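PDB 3ZID: tubulin-like protein CetZ from Methanosaeta thermophila, which binds and probably hydrolyses GTP as a member of the tubulin/FtsZ superfamily and is thought to take part in controlling cell shape. Local coordinates for residues S243-I246 with R247-I250. Residues are numbered along the deposited sequence; the frame is centred on the assembly and turned at random.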
ATOM      1  N   SER A 243       6.459  30.029  -5.282  1.00 48.62           N
ATOM      2  CA  SER A 243       7.732  29.326  -5.414  1.00 42.07           C
ATOM      3  C   SER A 243       7.602  28.053  -6.231  1.00 39.41           C
ATOM      4  O   SER A 243       7.341  26.979  -5.680  1.00 39.71           O
ATOM      5  CB  SER A 243       8.308  29.008  -4.041  1.00 46.64           C
ATOM      6  OG  SER A 243       7.439  28.151  -3.332  1.00 60.97           O
ATOM      7  N   PRO A 244       7.800  28.166  -7.546  1.00 36.54           N
ATOM      8  CA  PRO A 244       7.698  27.082  -8.528  1.00 32.81           C
ATOM      9  C   PRO A 244       9.024  26.334  -8.729  1.00 32.13           C
ATOM     10  O   PRO A 244       9.139  25.531  -9.655  1.00 32.37           O
ATOM     11  CB  PRO A 244       7.317  27.821  -9.803  1.00 25.27           C
ATOM     12  CG  PRO A 244       8.048  29.127  -9.667  1.00 28.09           C
ATOM     13  CD  PRO A 244       8.024  29.472  -8.199  1.00 35.86           C
ATOM     14  N   SER A 245       9.996  26.585  -7.855  1.00 25.44           N
ATOM     15  CA  SER A 245      11.325  25.990  -7.965  1.00 31.41           C
ATOM     16  C   SER A 245      11.272  24.464  -8.095  1.00 30.26           C
ATOM     17  O   SER A 245      10.804  23.761  -7.183  1.00 29.24           O
ATOM     18  CB  SER A 245      12.128  26.366  -6.712  1.00 35.65           C
ATOM     19  OG  SER A 245      13.313  25.604  -6.584  1.00 39.71           O
ATOM     20  N   ILE A 246      11.800  23.959  -9.209  1.00 26.29           N
ATOM     21  CA  ILE A 246      11.797  22.521  -9.478  1.00 31.69           C
ATOM     22  C   ILE A 246      12.730  21.804  -8.507  1.00 33.29           C
ATOM     23  O   ILE A 246      12.435  20.714  -8.042  1.00 31.37           O
ATOM     24  CB  ILE A 246      12.216  22.202 -10.919  1.00 30.23           C
ATOM     25  CG1 ILE A 246      11.258  22.862 -11.906  1.00 28.31           C
ATOM     26  CG2 ILE A 246      12.191  20.696 -11.169  1.00 32.85           C
ATOM     27  CD1 ILE A 246       9.906  22.223 -11.934  1.00 29.91           C
ATOM     28  N   ARG A 247      13.858  22.431  -8.211  1.00 35.05           N
ATOM     29  CA  ARG A 247      14.795  21.898  -7.245  1.00 37.46           C
ATOM     30  C   ARG A 247      14.112  21.643  -5.915  1.00 40.91           C
ATOM     31  O   ARG A 247      14.245  20.568  -5.332  1.00 40.41           O
ATOM     32  CB  ARG A 247      15.941  22.885  -7.054  1.00 40.73           C
ATOM     33  CG  ARG A 247      16.826  22.602  -5.859  1.00 53.10           C
ATOM     34  CD  ARG A 247      17.922  23.651  -5.774  1.00 62.84           C
ATOM     35  NE  ARG A 247      19.014  23.267  -4.887  1.00 70.90           N
ATOM     36  CZ  ARG A 247      20.213  23.841  -4.901  1.00 78.85           C
ATOM     37  NH1 ARG A 247      20.466  24.815  -5.765  1.00 79.75           N
ATOM     38  NH2 ARG A 247      21.159  23.441  -4.058  1.00 83.23           N
ATOM     39  N   ALA A 248      13.372  22.638  -5.439  1.00 35.29           N
ATOM     40  CA  ALA A 248      12.687  22.503  -4.170  1.00 33.29           C
ATOM     41  C   ALA A 248      11.566  21.490  -4.300  1.00 28.89           C
ATOM     42  O   ALA A 248      11.341  20.681  -3.404  1.00 28.67           O
ATOM     43  CB  ALA A 248      12.152  23.833  -3.687  1.00 34.78           C
ATOM     44  N   ALA A 249      10.862  21.544  -5.422  1.00 32.92           N
ATOM     45  CA  ALA A 249       9.801  20.592  -5.671  1.00 29.44           C
ATOM     46  C   ALA A 249      10.372  19.168  -5.672  1.00 30.94           C
ATOM     47  O   ALA A 249       9.791  18.303  -5.054  1.00 24.04           O
ATOM     48  CB  ALA A 249       9.055  20.910  -6.953  1.00 29.90           C
ATOM     49  N   ILE A 250      11.503  18.920  -6.345  1.00 30.24           N
ATOM     50  CA  ILE A 250      12.121  17.588  -6.368  1.00 22.56           C
ATOM     51  C   ILE A 250      12.538  17.128  -4.987  1.00 33.74           C
ATOM     52  O   ILE A 250      12.168  16.029  -4.579  1.00 28.85           O
ATOM     53  CB  ILE A 250      13.316  17.475  -7.316  1.00 25.47           C
ATOM     54  CG1 ILE A 250      12.822  17.507  -8.757  1.00 25.39           C
ATOM     55  CG2 ILE A 250      14.065  16.159  -7.059  1.00 28.79           C
ATOM     56  CD1 ILE A 250      13.933  17.584  -9.788  1.00 30.26           C
TER
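Ser245 and Ala249 are joined by the first main-chain bond of a short helix, Ala249 N giving its hydrogen to Ser245 O at 2.8 Å. One residue further on, Ile250 N repeats the i to i+4 pattern on Ile246 O at 2.6 Å, and with it the chain has entered helix 246-252, which follows the loop after strand 232-238. A helix start leaves its first amides without a preceding turn of carbonyls, and here a side chain supplies one of the missing acceptors. Ser245 OG lies 3.2 Å from Ala248 N and takes its hydrogen in a nearly straight bond of 164°. The hydroxyl is swung anti to the serine's own backbone N (chi1 167°), which carries it forward over the opening turn. There OG also packs against the methyl of Ala248, with CB 3.6 Å away, and beside Arg247 CB. The extended Arg247 side chain leads away from this turn, with a weak, long ion pair to Glu292. On the buried side Ile246 CG2 meets Ile250 CD1 at 3.8 Å, the two branched chains crossing at a slant one turn apart. Both isoleucines also pack on Ile277 of strand 270-279 and reach helix 286-296. The whole is a classic serine N-cap, starting a helix whose apolar face lies against the mixed four-stranded sheet, away from the nucleotide pocket.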